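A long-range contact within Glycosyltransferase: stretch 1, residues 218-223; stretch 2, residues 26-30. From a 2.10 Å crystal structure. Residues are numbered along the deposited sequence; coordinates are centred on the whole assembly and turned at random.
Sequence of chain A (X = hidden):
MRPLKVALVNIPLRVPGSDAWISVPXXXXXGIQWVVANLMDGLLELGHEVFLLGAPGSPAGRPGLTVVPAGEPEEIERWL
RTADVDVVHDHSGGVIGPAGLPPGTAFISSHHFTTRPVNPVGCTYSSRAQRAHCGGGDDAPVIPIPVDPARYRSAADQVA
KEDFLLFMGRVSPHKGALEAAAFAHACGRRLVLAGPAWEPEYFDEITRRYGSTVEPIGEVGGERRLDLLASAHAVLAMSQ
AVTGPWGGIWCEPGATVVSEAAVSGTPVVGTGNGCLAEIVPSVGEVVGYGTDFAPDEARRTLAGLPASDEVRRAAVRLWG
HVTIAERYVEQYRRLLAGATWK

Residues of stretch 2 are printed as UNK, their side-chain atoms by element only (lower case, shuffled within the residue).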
ATOM      1  N   GLY A 218      14.793   2.157 -11.770  1.00 13.46           N
ATOM      2  CA  GLY A 218      14.962   2.848 -10.513  1.00 14.75           C
ATOM      3  C   GLY A 218      13.635   3.400 -10.011  1.00 16.35           C
ATOM      4  O   GLY A 218      12.568   3.094 -10.567  1.00 15.73           O
ATOM      5  N   GLU A 219      13.720   4.211  -8.952  1.00 16.97           N
ATOM      6  CA  GLU A 219      12.545   4.754  -8.277  1.00 18.67           C
ATOM      7  C   GLU A 219      11.706   5.520  -9.298  1.00 17.84           C
ATOM      8  O   GLU A 219      12.237   6.259 -10.118  1.00 17.06           O
ATOM      9  CB  GLU A 219      12.979   5.653  -7.108  1.00 18.77           C
ATOM     10  CG  GLU A 219      11.863   6.068  -6.121  1.00 21.28           C
ATOM     11  CD  GLU A 219      12.374   6.944  -4.997  1.00 21.94           C
ATOM     12  OE1 GLU A 219      13.564   6.819  -4.583  1.00 28.73           O
ATOM     13  OE2 GLU A 219      11.575   7.753  -4.507  1.00 27.95           O
ATOM     14  N   VAL A 220      10.402   5.305  -9.263  1.00 17.87           N
ATOM     15  CA  VAL A 220       9.484   6.051 -10.115  1.00 18.65           C
ATOM     16  C   VAL A 220       8.457   6.798  -9.255  1.00 19.30           C
ATOM     17  O   VAL A 220       8.322   6.531  -8.041  1.00 20.58           O
ATOM     18  CB  VAL A 220       8.722   5.154 -11.138  1.00 18.79           C
ATOM     19  CG1 VAL A 220       9.677   4.513 -12.124  1.00 16.49           C
ATOM     20  CG2 VAL A 220       7.885   4.094 -10.412  1.00 19.21           C
ATOM     21  N   GLY A 221       7.740   7.718  -9.887  1.00 18.08           N
ATOM     22  CA  GLY A 221       6.759   8.513  -9.179  1.00 18.53           C
ATOM     23  C   GLY A 221       6.012   9.393 -10.150  1.00 18.59           C
ATOM     24  O   GLY A 221       6.268   9.366 -11.386  1.00 18.21           O
ATOM     25  N   GLY A 222       5.087  10.174  -9.598  1.00 19.13           N
ATOM     26  CA  GLY A 222       4.366  11.170 -10.391  1.00 18.46           C
ATOM     27  C   GLY A 222       3.622  10.552 -11.536  1.00 18.56           C
ATOM     28  O   GLY A 222       3.039   9.480 -11.388  1.00 18.80           O
ATOM     29  N   GLU A 223       3.697  11.211 -12.690  1.00 18.84           N
ATOM     30  CA  GLU A 223       2.985  10.805 -13.880  1.00 19.44           C
ATOM     31  C   GLU A 223       3.508   9.537 -14.573  1.00 18.47           C
ATOM     32  O   GLU A 223       2.726   8.802 -15.153  1.00 17.14           O
ATOM     33  CB  GLU A 223       2.906  11.968 -14.869  1.00 21.04           C
ATOM     34  CG  GLU A 223       2.154  13.202 -14.325  1.00 24.14           C
ATOM     35  CD  GLU A 223       0.690  12.901 -14.046  1.00 29.93           C
ATOM     36  OE1 GLU A 223      -0.014  12.397 -14.966  1.00 31.59           O
ATOM     37  OE2 GLU A 223       0.258  13.145 -12.894  1.00 30.59           O
ATOM     38  N   UNK A  26       3.196  10.644  -1.983  1.00 11.79           N
ATOM     39  CA  UNK A  26       4.614  10.889  -1.972  1.00 12.35           C
ATOM     40  C   UNK A  26       5.135  11.256  -3.364  1.00 14.81           C
ATOM     41  O   UNK A  26       4.536  10.886  -4.385  1.00 13.92           O
ATOM     42  c   UNK A  26       2.882   9.202  -2.006  1.00 10.81           C
ATOM     43  c   UNK A  26       5.175   9.535  -1.533  1.00 12.60           C
ATOM     44  c   UNK A  26       4.229   8.556  -2.107  1.00 10.98           C
ATOM     45  N   UNK A  27       6.255  11.977  -3.398  1.00 17.22           N
ATOM     46  CA  UNK A  27       6.897  12.341  -4.670  1.00 19.75           C
ATOM     47  C   UNK A  27       7.500  11.074  -5.345  1.00 20.25           C
ATOM     48  O   UNK A  27       7.402  10.876  -6.564  1.00 20.78           O
ATOM     49  o   UNK A  27       7.726  13.169  -1.286  1.00 12.21           O
ATOM     50  n   UNK A  27       8.373  15.341  -1.181  1.00 28.16           N
ATOM     51  c   UNK A  27       7.898  14.269  -1.846  1.00 22.88           C
ATOM     52  c   UNK A  27       7.530  14.539  -3.372  1.00 22.96           C
ATOM     53  c   UNK A  27       7.965  13.438  -4.413  1.00 20.57           C
ATOM     54  N   UNK A  28       8.069  10.190  -4.546  1.00 20.77           N
ATOM     55  CA  UNK A  28       8.685   8.983  -5.098  1.00 22.44           C
ATOM     56  C   UNK A  28       8.119   7.710  -4.481  1.00 23.62           C
ATOM     57  O   UNK A  28       6.895   7.526  -4.433  1.00 24.54           O
ATOM     58  N   UNK A  29       8.999   6.837  -3.984  1.00 23.32           N
ATOM     59  CA  UNK A  29       8.563   5.571  -3.445  1.00 24.06           C
ATOM     60  C   UNK A  29       7.996   5.763  -2.016  1.00 23.10           C
ATOM     61  O   UNK A  29       8.549   6.496  -1.193  1.00 21.95           O
ATOM     62  c   UNK A  29       9.694   4.507  -3.498  1.00 26.27           C
ATOM     63  c   UNK A  29       9.144   1.369  -0.523  1.00 33.50           C
ATOM     64  c   UNK A  29       9.838   2.551  -0.218  1.00 34.35           C
ATOM     65  c   UNK A  29      10.004   3.547  -1.186  1.00 31.12           C
ATOM     66  c   UNK A  29       9.515   3.393  -2.482  1.00 28.67           C
ATOM     67  c   UNK A  29       8.812   2.205  -2.801  1.00 31.57           C
ATOM     68  c   UNK A  29       8.611   1.179  -1.822  1.00 31.98           C
ATOM     69  o   UNK A  29       9.033   0.415   0.505  1.00 32.67           O
ATOM     70  N   UNK A  30       6.871   5.110  -1.751  1.00 21.84           N
ATOM     71  CA  UNK A  30       6.337   5.061  -0.406  1.00 20.95           C
ATOM     72  C   UNK A  30       4.901   4.595  -0.396  1.00 19.65           C
ATOM     73  O   UNK A  30       3.973   5.398  -0.622  1.00 21.27           O
TER

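Position 26 carries three side-chain carbons and no heteroatom, and the chain of carbons does not end freely: the last one lies at bonding distance from the backbone nitrogen, closing a five-membered ring. Only one standard residue is built this way, so position 26 is Pro26. Its ring is puckered C-gamma endo and stays out of reach of stretch 1. The residue is buried and leads into the contact rather than taking part in it.

Position 27 has three side-chain carbons in an unbranched run, the third bonded to one oxygen and one nitrogen. A terminal amide at the end of two further carbons identifies Gln27; an asparagine would be one carbon shorter, and a glutamate would carry two oxygens. The CA-to-CB bond points away from stretch 1, and the side-chain oxygen OE1 is hydrogen-bonded elsewhere in the structure. What this residue offers to stretch 1 is its backbone carbonyl. Gln27 O lies 3.6 Å from Gly221 CA, with an angle of 157° at the hydrogen, a CA-H...O contact of nearly straight geometry. A CB on Gly221 would point toward stretch 2 and fall 2.2 Å from Gln27 O, a clash, so the approach depends on the bare glycine.

Position 28 has backbone atoms and nothing more, which makes it Gly28. The absence of a side chain is used directly: the carboxylate of Glu219 occupies the space beside the backbone, with Glu219 OE2 3.2 Å from Gly28 CA. An ideal CB here would lie 1.9 Å from Glu219 OE2, far too close for the two to coexist in these positions. Here the two backbones also draw near each other, Gly28 CA lying 4.5 Å from Gly221 CA.

Position 29 shows one carbon leading to a ring of six carbons that bears a single oxygen, the phenol of Tyr29. Chi1 is 157° (t) and chi2 is 91°; the CA-to-CB bond points sideways relative to stretch 1, while the end of the side chain leads away, its OH hydrogen-bonded elsewhere in the structure. The base of the side chain nevertheless touches stretch 1, with Tyr29 CB 3.7 Å from Glu219 CG. The polar link comes from the main chain: Tyr29 N donates a hydrogen bond to Glu219 OE2 at 2.8 Å, with an N-H...O angle of 160°.

Position 30 again has no side-chain atoms and is Gly30. It makes no contact with stretch 1 and occupies the N-cap position immediately before a helix. With phi/psi of 165/98, a CB would be jammed against the preceding carbonyl oxygen, which by itself calls for glycine.

The contact is small, burying 183 Å² in total, and joins residues at least 190 positions apart in sequence. Glu219, extended with chi1 and chi2 both t, reaches across to the amide of Tyr29. The bare CA of Gly221 lets the backbone of stretch 2 come close, and the bare CA of Gly28 leaves room for the Glu219 carboxylate. Stretch 2 thus contributes mainly main-chain groups, with Tyr29 CB packed on Glu219 CG; the one hydrogen bond across the contact runs from Tyr29 N to Glu219 OE2.

Stretch 2 (26-30) PQGYG
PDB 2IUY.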